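PDB 7AVK: LPXTG cell wall surface protein from Streptococcus gordonii, which is a peptidoglycan-anchored streptococcal surface adhesin whose tandem SHIRT domains, one of which forms this chain, probably set how far its binding region projects from the cell. Local coordinates for residues 38-42 with 72-76; 49-55 with 79-83; 6-10 with 22-27; 1-5 with 68-72. All blocks are in the same frame, centred on the assembly; numbering follows the deposited sequence. Where two conformers were deposited one is given.

All four contacts reach the mixed sheet of this elongated SHIRT domain, and their chemistry changes along its length. Contact 1 is buried and held by apolar side-chain packing, a proline laid on a phenylalanine of strand 73-82. Contact 3, about 12 Å away between centres, is partly buried and mixes CH-pi packing with one water bridge; there strand 3-11 meets residues 22-27. The direct hydrogen bonds across the segments lie in contacts 2 and 4, toward the two ends and 35 Å apart by their centres: contact 2 is a surface strand pairing, whereas contact 4 ties a loop to strand 3-11 through one carboxylate oxygen. Strand 73-82 serves contacts 1 and 2, strand 3-11 contacts 3 and 4.

Contact 1: 38-42 with 72-76; sequences QVTPT and DVKFV
Pro41 packs flat on one face of the Phe75 ring in a CH-pi contact, and Phe75 is shared between this proline and Val39. Two corners of the proline do the touching: Pro41 CB sits 3.6 Å from Phe75 CG, near the root of the ring, while Pro41 CD stands over the face, 3.8 Å from the centroid of the Phe75 ring and 16° off its normal. The opposite face of the same ring is approached by Phe75's own strand neighbour two residues back, Val73, whose CG1 lies 3.5 Å above the plane in the modelled conformer, one of two deposited. At the far end of the ring, Phe75 CZ meets the carbonyl O of Val39 at 3.6 Å and, in the conformer modelled for that valine, Val39 CG2 at 4.0 Å. The joint is a piece of hydrophobic core between the two sheets of the SHIRT domain, a family placed in the ubiquitin clan: strand 38-39 belongs to the small antiparallel pair, strand 73-82 to the main mixed sheet. With CG anti to the carbonyl carbon (chi1 -67°), the Phe75 ring continues toward Pro41. In the next shell, Val39 is held by backbone hydrogen bonds to Glu66 and Phe75 by those to Val6 and Glu8. Beyond Pro41, a bound isothiocyanate lies about 5 Å from the proline side chain.

Contact 2: 49-55 with 79-83; sequences VKTSEGT and WEFTA
Phe81 leaves its strand at CB and heads for the turn at 51-54, its CG set anti to the backbone N (chi1 -178°) so that the ring runs out alongside residues 53-55. Near the start of the ring, Phe81 CD1 passes the carbonyl O of Thr55 at 3.6 Å. One atom further, Phe81 CE1 comes edge-on to the hydroxyl of Thr51, 3.9 Å from Thr51 OG1. The tip, Phe81 CZ, ends against the CB of Glu53 at 3.7 Å, again close to the ring plane. Behind this side chain the backbones pair: Thr55 and Thr82 form an antiparallel hydrogen-bonded pair, Thr55 N to Thr82 O and Thr82 N to Thr55 O both at 2.9 Å, with N-H...O angles of 162° and 165°. Gly54 comes so near the other strand that its CA makes a CA-H...O contact with Thr82 O at 3.2 Å. The turn linking strands 48-50 and 55-61 keeps its shape through Thr51, whose N bonds to Gly54 O and whose OG1 accepts from Glu53 N, an ST turn. Deeper in, Val49 CG2 touches Trp79 CZ3 at 4.3 Å. Lys16 adds a cation-pi contact to Phe81. Two nearly straight backbone bonds therefore fix the register at this surface end of the sheet, while the aromatic edge meets the hydroxyl and CB of a turn that is braced by its own bonds.

Contact 3: 6-10 with 22-27; sequences VHEFV and VKALLP
Residues 6-10 of strand 3-11 run past residues 22-27, which include the type I beta turn from Lys23 to Leu26, the backbones coming nearest at His7 and Pro27, whose CA atoms are 6.4 Å apart. Leu26 and Phe9 lie alongside each other, pointing opposite ways, and the Leu26 CD1 methyl settles over the centre of the Phe9 ring, 3.7 Å from the centroid and 9° off its normal. The leucine gets there with CG anti to its own nitrogen (chi1 -169°), which also brings Leu26 CD1 within 3.5 Å of His7 O. At the edge of the same ring, Phe9 CE2 points at the carbonyl O of Val22, 3.4 Å away. A second CH-pi contact repeats the theme two residues earlier in the strand: Pro27 CB lies over the imidazole of His7, 3.9 Å from the ring centroid and 10° off the normal. A water then ties ring to backbone, lying in the imidazole plane at 3.0 Å from His7 ND1 and donating to Pro27 O at 2.8 Å. The other ring nitrogen, NE2, bonds to Thr42 N, so contacts at both nitrogens restrain the ring's rotation. Strand 73-82 hydrogen-bonds alongside strand 3-11 and sends Trp79 edge-to-face against Phe9, while Val22 and Leu25 pack on Trp79 and on Val49 of strand 48-50, so the turn lies across one face of the mixed sheet.

Contact 4: 1-5 with 68-72; sequences VTHKA and VNGSD
With CG of both His3 and Asp72 anti to the carbonyl carbon (chi1 -67° and -62°), imidazole and carboxylate converge beside residues 3 and 4 of the strand. A single oxygen, Asp72 OD1, then takes two donors: His3 ND1 at 3.1 Å and the backbone N of Lys4 at 3.0 Å. They arrive from opposite faces of the carboxylate, each well out of the carboxylate plane; that plane stands 76° from the His3 ring. The oxygen itself lies in the imidazole plane, so the histidine bond is formed at the ring edge. This double grip should fix the carboxylate and may favour its charged form; Lys4 NZ, 4.7 Å from Asp72 OD2, could add a little electrostatic help. Around the His3 ring, Ser71 N sits over one face, 3.6 Å above the plane, Val68 CG1 touches His3 CD2 at 3.7 Å, and Gly70 O approaches His3 CE1 at 3.5 Å. The loop 68-72 is thereby wrapped about His3. Strand 30-33 flanks the site, Leu33 packing on both His3 and Val68, while strand 73-82 begins right after Asp72 and takes up pairing with strand 3-11 through Val73 and Lys4.

Contact 1: 38-42 with 72-76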
loop_
_atom_site.group_PDB
_atom_site.type_symbol
_atom_site.label_atom_id
_atom_site.label_comp_id
_atom_site.label_asym_id
_atom_site.label_seq_id
_atom_site.Cartn_x
_atom_site.Cartn_y
_atom_site.Cartn_z
ATOM N N GLN A 38 -16.868 5.367 -2.572
ATOM C CA GLN A 38 -15.475 5.743 -2.837
ATOM C C GLN A 38 -14.560 5.383 -1.643
ATOM O O GLN A 38 -14.957 5.634 -0.486
ATOM C CB GLN A 38 -15.411 7.246 -3.057
ATOM C CG GLN A 38 -14.111 7.790 -3.373
ATOM C CD GLN A 38 -14.175 9.266 -3.676
ATOM O OE1 GLN A 38 -15.107 9.757 -4.329
ATOM N NE2 GLN A 38 -13.184 9.997 -3.195
ATOM N N VAL A 39 -13.307 4.839 -1.953
ATOM C CA VAL A 39 -12.290 4.416 -0.984
ATOM C C VAL A 39 -10.953 5.065 -1.293
ATOM O O VAL A 39 -10.570 5.234 -2.436
ATOM C CB VAL A 39 -12.212 2.898 -0.717
ATOM C CG1 VAL A 39 -13.448 2.414 -0.074
ATOM C CG2 VAL A 39 -12.027 2.146 -1.985
ATOM N N THR A 40 -10.213 5.372 -0.213
ATOM C CA THR A 40 -8.930 5.994 -0.254
ATOM C C THR A 40 -7.975 5.081 0.475
ATOM O O THR A 40 -8.333 4.586 1.562
ATOM C CB THR A 40 -9.043 7.346 0.519
ATOM O OG1 THR A 40 -10.184 8.065 0.071
ATOM C CG2 THR A 40 -7.767 8.138 0.443
ATOM N N PRO A 41 -6.780 4.818 -0.052
ATOM C CA PRO A 41 -5.882 3.880 0.619
ATOM C C PRO A 41 -5.443 4.415 1.981
ATOM O O PRO A 41 -5.268 5.604 2.192
ATOM C CB PRO A 41 -4.704 3.731 -0.336
ATOM C CG PRO A 41 -4.700 5.045 -1.115
ATOM C CD PRO A 41 -6.174 5.367 -1.284
ATOM N N THR A 42 -5.220 3.479 2.915
ATOM C CA THR A 42 -4.693 3.834 4.215
ATOM C C THR A 42 -3.218 4.180 4.101
ATOM O O THR A 42 -2.445 3.435 3.507
ATOM C CB THR A 42 -4.883 2.652 5.168
ATOM O OG1 THR A 42 -6.268 2.305 5.199
ATOM C CG2 THR A 42 -4.343 2.933 6.557
ATOM N N ASP A 72 -13.788 -6.178 -5.469
ATOM C CA ASP A 72 -12.911 -5.712 -4.409
ATOM C C ASP A 72 -11.781 -4.906 -5.045
ATOM O O ASP A 72 -11.460 -5.081 -6.205
ATOM C CB ASP A 72 -12.311 -6.882 -3.627
ATOM C CG ASP A 72 -13.310 -7.715 -2.952
ATOM O OD1 ASP A 72 -14.358 -7.168 -2.562
ATOM O OD2 ASP A 72 -13.062 -8.901 -2.728
ATOM N N VAL A 73 -11.188 -4.012 -4.252
ATOM C CA VAL A 73 -10.232 -2.977 -4.660
ATOM C C VAL A 73 -8.867 -3.434 -4.136
ATOM O O VAL A 73 -8.804 -3.887 -2.994
ATOM C CB VAL A 73 -10.624 -1.578 -4.075
ATOM C CG1 VAL A 73 -9.500 -0.537 -4.267
ATOM C CG2 VAL A 73 -11.918 -1.171 -4.722
ATOM N N LYS A 74 -7.764 -3.213 -4.923
ATOM C CA LYS A 74 -6.408 -3.327 -4.410
ATOM C C LYS A 74 -5.660 -2.030 -4.683
ATOM O O LYS A 74 -5.593 -1.562 -5.826
ATOM C CB LYS A 74 -5.643 -4.495 -5.038
ATOM C CG LYS A 74 -4.209 -4.591 -4.521
ATOM C CD LYS A 74 -3.321 -5.709 -5.113
ATOM C CE LYS A 74 -3.812 -7.087 -4.723
ATOM N NZ LYS A 74 -2.860 -8.115 -5.159
ATOM N N PHE A 75 -5.047 -1.488 -3.636
ATOM C CA PHE A 75 -4.126 -0.362 -3.760
ATOM C C PHE A 75 -2.701 -0.895 -3.610
ATOM O O PHE A 75 -2.397 -1.589 -2.646
ATOM C CB PHE A 75 -4.407 0.649 -2.639
ATOM C CG PHE A 75 -5.739 1.309 -2.774
ATOM C CD1 PHE A 75 -5.944 2.280 -3.760
ATOM C CD2 PHE A 75 -6.776 1.021 -1.895
ATOM C CE1 PHE A 75 -7.186 2.938 -3.907
ATOM C CE2 PHE A 75 -8.015 1.707 -2.013
ATOM C CZ PHE A 75 -8.204 2.629 -3.033
ATOM N N VAL A 76 -1.845 -0.534 -4.574
ATOM C CA VAL A 76 -0.440 -0.975 -4.606
ATOM C C VAL A 76 0.423 0.219 -4.233
ATOM O O VAL A 76 0.385 1.267 -4.901
ATOM C CB VAL A 76 -0.077 -1.515 -5.985
ATOM C CG1 VAL A 76 1.410 -1.881 -6.013
ATOM C CG2 VAL A 76 -0.947 -2.732 -6.328
#

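Contact 2: 49-55 with 79-83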
loop_
_atom_site.group_PDB
_atom_site.type_symbol
_atom_site.label_atom_id
_atom_site.label_comp_id
_atom_site.label_asym_id
_atom_site.label_seq_id
_atom_site.Cartn_x
_atom_site.Cartn_y
_atom_site.Cartn_z
ATOM N N VAL A 49 11.695 4.121 6.520
ATOM C CA VAL A 49 12.241 3.025 7.349
ATOM C C VAL A 49 13.745 3.036 7.126
ATOM O O VAL A 49 14.182 2.817 5.993
ATOM C CB VAL A 49 11.652 1.651 7.008
ATOM C CG1 VAL A 49 12.450 0.527 7.657
ATOM C CG2 VAL A 49 10.192 1.602 7.405
ATOM N N LYS A 50 14.517 3.286 8.175
ATOM C CA LYS A 50 15.981 3.303 8.086
ATOM C C LYS A 50 16.491 1.893 8.347
ATOM O O LYS A 50 15.992 1.281 9.295
ATOM C CB LYS A 50 16.614 4.275 9.088
ATOM C CG LYS A 50 16.465 5.747 8.742
ATOM C CD LYS A 50 17.622 6.276 7.918
ATOM C CE LYS A 50 17.590 7.762 7.621
ATOM N NZ LYS A 50 16.264 8.259 7.182
ATOM N N THR A 51 17.449 1.419 7.561
ATOM C CA THR A 51 18.063 0.077 7.702
ATOM C C THR A 51 19.569 0.288 7.803
ATOM O O THR A 51 20.004 1.430 7.630
ATOM C CB THR A 51 17.695 -0.850 6.528
ATOM O OG1 THR A 51 18.377 -0.420 5.354
ATOM C CG2 THR A 51 16.207 -0.892 6.265
ATOM N N SER A 52 20.307 -0.789 8.065
ATOM C CA SER A 52 21.764 -0.687 8.107
ATOM C C SER A 52 22.335 -0.287 6.748
ATOM O O SER A 52 23.393 0.349 6.680
ATOM C CB SER A 52 22.373 -2.015 8.575
ATOM O OG SER A 52 22.267 -3.012 7.570
ATOM N N GLU A 53 21.639 -0.625 5.660
ATOM C CA GLU A 53 22.127 -0.370 4.310
ATOM C C GLU A 53 21.606 0.926 3.711
ATOM O O GLU A 53 22.205 1.430 2.750
ATOM C CB GLU A 53 21.736 -1.515 3.376
ATOM C CG GLU A 53 22.044 -2.886 3.929
ATOM C CD GLU A 53 20.787 -3.696 4.181
ATOM O OE1 GLU A 53 20.156 -3.475 5.243
ATOM O OE2 GLU A 53 20.430 -4.545 3.325
ATOM N N GLY A 54 20.590 1.569 4.286
ATOM C CA GLY A 54 20.093 2.831 3.720
ATOM C C GLY A 54 18.688 3.164 4.174
ATOM O O GLY A 54 18.368 2.887 5.324
ATOM N N THR A 55 17.881 3.756 3.301
ATOM C CA THR A 55 16.531 4.173 3.682
ATOM C C THR A 55 15.495 3.662 2.681
ATOM O O THR A 55 15.763 3.722 1.480
ATOM C CB THR A 55 16.435 5.699 3.737
ATOM O OG1 THR A 55 17.525 6.135 4.543
ATOM C CG2 THR A 55 15.136 6.189 4.322
ATOM N N TRP A 79 7.609 1.456 -2.466
ATOM C CA TRP A 79 8.677 1.949 -1.572
ATOM C C TRP A 79 9.909 2.063 -2.451
ATOM O O TRP A 79 10.150 1.177 -3.167
ATOM C CB TRP A 79 8.848 1.028 -0.377
ATOM C CG TRP A 79 7.719 1.059 0.595
ATOM C CD1 TRP A 79 6.508 0.448 0.472
ATOM C CD2 TRP A 79 7.720 1.719 1.871
ATOM N NE1 TRP A 79 5.758 0.685 1.590
ATOM C CE2 TRP A 79 6.472 1.457 2.466
ATOM C CE3 TRP A 79 8.655 2.488 2.570
ATOM C CZ2 TRP A 79 6.128 1.957 3.720
ATOM C CZ3 TRP A 79 8.321 2.975 3.810
ATOM C CH2 TRP A 79 7.074 2.713 4.372
ATOM N N GLU A 80 10.753 3.040 -2.225
ATOM C CA GLU A 80 12.029 3.191 -2.954
ATOM C C GLU A 80 13.176 3.020 -1.964
ATOM O O GLU A 80 13.108 3.547 -0.940
ATOM C CB GLU A 80 12.118 4.559 -3.617
ATOM C CG GLU A 80 10.953 4.904 -4.530
ATOM C CD GLU A 80 10.914 4.184 -5.865
ATOM O OE1 GLU A 80 11.872 3.466 -6.185
ATOM O OE2 GLU A 80 9.921 4.356 -6.583
ATOM N N PHE A 81 14.252 2.384 -2.335
ATOM C CA PHE A 81 15.432 2.191 -1.492
ATOM C C PHE A 81 16.584 3.064 -1.971
ATOM O O PHE A 81 16.850 3.130 -3.179
ATOM C CB PHE A 81 15.902 0.734 -1.544
ATOM C CG PHE A 81 17.075 0.437 -0.689
ATOM C CD1 PHE A 81 16.950 0.387 0.698
ATOM C CD2 PHE A 81 18.315 0.200 -1.269
ATOM C CE1 PHE A 81 18.042 0.103 1.499
ATOM C CE2 PHE A 81 19.414 -0.106 -0.463
ATOM C CZ PHE A 81 19.261 -0.143 0.931
ATOM N N THR A 82 17.245 3.738 -1.044
ATOM C CA THR A 82 18.464 4.487 -1.331
ATOM C C THR A 82 19.541 4.034 -0.359
ATOM O O THR A 82 19.324 4.048 0.851
ATOM C CB THR A 82 18.221 5.991 -1.183
ATOM O OG1 THR A 82 17.988 6.291 0.195
ATOM C CG2 THR A 82 17.022 6.435 -1.992
ATOM N N ALA A 83 20.695 3.630 -0.878
ATOM C CA ALA A 83 21.713 3.011 -0.042
ATOM C C ALA A 83 22.584 4.052 0.651
ATOM O O ALA A 83 22.925 5.083 0.070
ATOM C CB ALA A 83 22.589 2.079 -0.872
#

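Contact 3: 6-10 with 22-27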
loop_
_atom_site.group_PDB
_atom_site.type_symbol
_atom_site.label_atom_id
_atom_site.label_comp_id
_atom_site.label_asym_id
_atom_site.label_seq_id
_atom_site.Cartn_x
_atom_site.Cartn_y
_atom_site.Cartn_z
ATOM N N VAL A 6 -8.010 -3.878 -0.240
ATOM C CA VAL A 6 -6.781 -4.413 0.301
ATOM C C VAL A 6 -5.600 -3.597 -0.198
ATOM O O VAL A 6 -5.687 -2.885 -1.203
ATOM C CB VAL A 6 -6.587 -5.913 -0.029
ATOM C CG1 VAL A 6 -7.897 -6.686 0.255
ATOM C CG2 VAL A 6 -6.077 -6.138 -1.434
ATOM N N HIS A 7 -4.470 -3.755 0.503
ATOM C CA HIS A 7 -3.238 -3.064 0.211
ATOM C C HIS A 7 -2.159 -4.078 -0.113
ATOM O O HIS A 7 -2.100 -5.149 0.499
ATOM C CB HIS A 7 -2.793 -2.202 1.403
ATOM C CG HIS A 7 -3.852 -1.221 1.871
ATOM N ND1 HIS A 7 -4.931 -1.577 2.644
ATOM C CD2 HIS A 7 -3.982 0.113 1.666
ATOM C CE1 HIS A 7 -5.657 -0.490 2.894
ATOM N NE2 HIS A 7 -5.130 0.570 2.283
ATOM N N GLU A 8 -1.255 -3.720 -1.020
ATOM C CA GLU A 8 -0.066 -4.487 -1.325
ATOM C C GLU A 8 1.085 -3.513 -1.447
ATOM O O GLU A 8 0.909 -2.431 -2.012
ATOM C CB GLU A 8 -0.243 -5.270 -2.641
ATOM C CG GLU A 8 1.027 -6.081 -3.006
ATOM C CD GLU A 8 0.941 -6.947 -4.199
ATOM O OE1 GLU A 8 -0.049 -6.986 -4.954
ATOM O OE2 GLU A 8 1.992 -7.554 -4.580
ATOM N N PHE A 9 2.277 -3.906 -0.954
ATOM C CA PHE A 9 3.483 -3.135 -1.168
ATOM C C PHE A 9 4.393 -3.824 -2.179
ATOM O O PHE A 9 4.498 -5.043 -2.179
ATOM C CB PHE A 9 4.278 -2.954 0.135
ATOM C CG PHE A 9 3.650 -2.053 1.182
ATOM C CD1 PHE A 9 2.730 -1.065 0.906
ATOM C CD2 PHE A 9 4.090 -2.177 2.496
ATOM C CE1 PHE A 9 2.255 -0.229 1.911
ATOM C CE2 PHE A 9 3.659 -1.346 3.483
ATOM C CZ PHE A 9 2.758 -0.368 3.202
ATOM N N VAL A 10 5.073 -3.008 -2.973
ATOM C CA VAL A 10 6.132 -3.440 -3.878
ATOM C C VAL A 10 7.346 -2.555 -3.672
ATOM O O VAL A 10 7.255 -1.409 -3.220
ATOM C CB VAL A 10 5.687 -3.387 -5.358
ATOM C CG1 VAL A 10 4.511 -4.359 -5.594
ATOM C CG2 VAL A 10 5.365 -2.008 -5.829
ATOM N N VAL A 22 9.462 -3.084 6.539
ATOM C CA VAL A 22 8.551 -2.373 5.644
ATOM C C VAL A 22 7.246 -3.142 5.476
ATOM O O VAL A 22 6.149 -2.552 5.539
ATOM C CB VAL A 22 9.201 -2.088 4.284
ATOM C CG1 VAL A 22 8.155 -1.559 3.302
ATOM C CG2 VAL A 22 10.385 -1.126 4.414
ATOM N N LYS A 23 7.340 -4.462 5.259
ATOM C CA LYS A 23 6.133 -5.263 5.096
ATOM C C LYS A 23 5.183 -5.094 6.285
ATOM O O LYS A 23 3.960 -5.091 6.111
ATOM C CB LYS A 23 6.460 -6.744 4.884
ATOM C CG LYS A 23 7.276 -7.050 3.656
ATOM C CD LYS A 23 7.830 -8.592 3.806
ATOM C CE LYS A 23 8.515 -8.992 2.559
ATOM N NZ LYS A 23 9.124 -10.318 2.794
ATOM N N ALA A 24 5.737 -4.964 7.498
ATOM C CA ALA A 24 4.926 -4.855 8.693
ATOM C C ALA A 24 4.086 -3.575 8.738
ATOM O O ALA A 24 3.178 -3.472 9.578
ATOM C CB ALA A 24 5.829 -4.911 9.913
ATOM N N LEU A 25 4.385 -2.605 7.877
ATOM C CA LEU A 25 3.604 -1.387 7.786
ATOM C C LEU A 25 2.394 -1.516 6.863
ATOM O O LEU A 25 1.654 -0.552 6.668
ATOM C CB LEU A 25 4.503 -0.219 7.360
ATOM C CG LEU A 25 5.619 0.093 8.325
ATOM C CD1 LEU A 25 6.644 1.046 7.674
ATOM C CD2 LEU A 25 5.071 0.646 9.630
ATOM N N LEU A 26 2.178 -2.698 6.280
ATOM C CA LEU A 26 1.044 -2.876 5.372
ATOM C C LEU A 26 -0.264 -2.652 6.126
ATOM O O LEU A 26 -0.501 -3.346 7.144
ATOM C CB LEU A 26 1.068 -4.281 4.779
ATOM C CG LEU A 26 0.088 -4.482 3.620
ATOM C CD1 LEU A 26 0.527 -3.714 2.406
ATOM C CD2 LEU A 26 -0.042 -5.967 3.309
ATOM N N PRO A 27 -1.131 -1.765 5.679
ATOM C CA PRO A 27 -2.390 -1.536 6.412
ATOM C C PRO A 27 -3.338 -2.729 6.303
ATOM O O PRO A 27 -3.313 -3.500 5.333
ATOM C CB PRO A 27 -3.010 -0.322 5.718
ATOM C CG PRO A 27 -1.818 0.402 5.147
ATOM C CD PRO A 27 -0.917 -0.721 4.647
HETATM O O HOH W 1 -4.870 -4.464 3.281
#

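Contact 4: 1-5 with 68-72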
loop_
_atom_site.group_PDB
_atom_site.type_symbol
_atom_site.label_atom_id
_atom_site.label_comp_id
_atom_site.label_asym_id
_atom_site.label_seq_id
_atom_site.Cartn_x
_atom_site.Cartn_y
_atom_site.Cartn_z
ATOM N N VAL A 1 -24.043 -6.736 -2.524
ATOM C CA VAL A 1 -22.779 -7.438 -2.322
ATOM C C VAL A 1 -21.745 -6.579 -1.586
ATOM O O VAL A 1 -21.519 -5.415 -1.926
ATOM C CB VAL A 1 -22.176 -7.897 -3.663
ATOM C CG1 VAL A 1 -20.804 -8.515 -3.446
ATOM C CG2 VAL A 1 -23.107 -8.879 -4.357
ATOM N N THR A 2 -21.204 -7.106 -0.446
ATOM C CA THR A 2 -20.181 -6.405 0.316
ATOM C C THR A 2 -18.834 -6.585 -0.364
ATOM O O THR A 2 -18.530 -7.643 -0.918
ATOM C CB THR A 2 -20.140 -6.939 1.749
ATOM O OG1 THR A 2 -21.469 -6.919 2.282
ATOM C CG2 THR A 2 -19.257 -6.088 2.610
ATOM N N HIS A 3 -18.033 -5.524 -0.354
ATOM C CA HIS A 3 -16.682 -5.569 -0.908
ATOM C C HIS A 3 -15.671 -5.066 0.111
ATOM O O HIS A 3 -16.019 -4.572 1.175
ATOM C CB HIS A 3 -16.613 -4.754 -2.193
ATOM C CG HIS A 3 -17.419 -5.344 -3.293
ATOM N ND1 HIS A 3 -17.044 -6.505 -3.941
ATOM C CD2 HIS A 3 -18.571 -4.925 -3.871
ATOM C CE1 HIS A 3 -17.949 -6.771 -4.872
ATOM N NE2 HIS A 3 -18.882 -5.832 -4.847
ATOM N N LYS A 4 -14.392 -5.223 -0.230
ATOM C CA LYS A 4 -13.299 -4.785 0.602
ATOM C C LYS A 4 -12.243 -4.126 -0.274
ATOM O O LYS A 4 -12.210 -4.327 -1.488
ATOM C CB LYS A 4 -12.706 -5.926 1.389
ATOM C CG LYS A 4 -12.092 -7.005 0.550
ATOM C CD LYS A 4 -11.619 -8.172 1.392
ATOM C CE LYS A 4 -11.227 -9.396 0.529
ATOM N NZ LYS A 4 -11.254 -10.680 1.287
ATOM N N ALA A 5 -11.358 -3.387 0.373
ATOM C CA ALA A 5 -10.175 -2.841 -0.267
ATOM C C ALA A 5 -8.968 -3.371 0.498
ATOM O O ALA A 5 -8.919 -3.333 1.742
ATOM C CB ALA A 5 -10.159 -1.330 -0.238
ATOM N N VAL A 68 -16.056 1.843 -5.689
ATOM C CA VAL A 68 -16.391 0.423 -5.788
ATOM C C VAL A 68 -17.485 0.215 -6.824
ATOM O O VAL A 68 -18.506 0.922 -6.837
ATOM C CB VAL A 68 -16.798 -0.099 -4.424
ATOM C CG1 VAL A 68 -17.218 -1.579 -4.468
ATOM C CG2 VAL A 68 -15.675 0.081 -3.402
ATOM N N ASN A 69 -17.279 -0.788 -7.687
ATOM C CA ASN A 69 -18.230 -1.081 -8.739
ATOM C C ASN A 69 -18.103 -2.543 -9.145
ATOM O O ASN A 69 -17.582 -2.872 -10.217
ATOM C CB ASN A 69 -17.975 -0.152 -9.925
ATOM C CG ASN A 69 -18.849 -0.455 -11.104
ATOM O OD1 ASN A 69 -20.024 -0.788 -10.938
ATOM N ND2 ASN A 69 -18.291 -0.361 -12.311
ATOM N N GLY A 70 -18.544 -3.436 -8.275
ATOM C CA GLY A 70 -18.665 -4.835 -8.618
ATOM C C GLY A 70 -17.487 -5.709 -8.239
ATOM O O GLY A 70 -17.581 -6.932 -8.381
ATOM N N SER A 71 -16.392 -5.137 -7.732
ATOM C CA SER A 71 -15.189 -5.886 -7.404
ATOM C C SER A 71 -14.538 -5.319 -6.148
ATOM O O SER A 71 -14.693 -4.159 -5.822
ATOM C CB SER A 71 -14.156 -5.823 -8.546
ATOM O OG SER A 71 -14.723 -6.302 -9.745
ATOM N N ASP A 72 -13.788 -6.178 -5.469
ATOM C CA ASP A 72 -12.911 -5.712 -4.409
ATOM C C ASP A 72 -11.781 -4.906 -5.045
ATOM O O ASP A 72 -11.460 -5.081 -6.205
ATOM C CB ASP A 72 -12.311 -6.882 -3.627
ATOM C CG ASP A 72 -13.310 -7.715 -2.952
ATOM O OD1 ASP A 72 -14.358 -7.168 -2.562
ATOM O OD2 ASP A 72 -13.062 -8.901 -2.728
#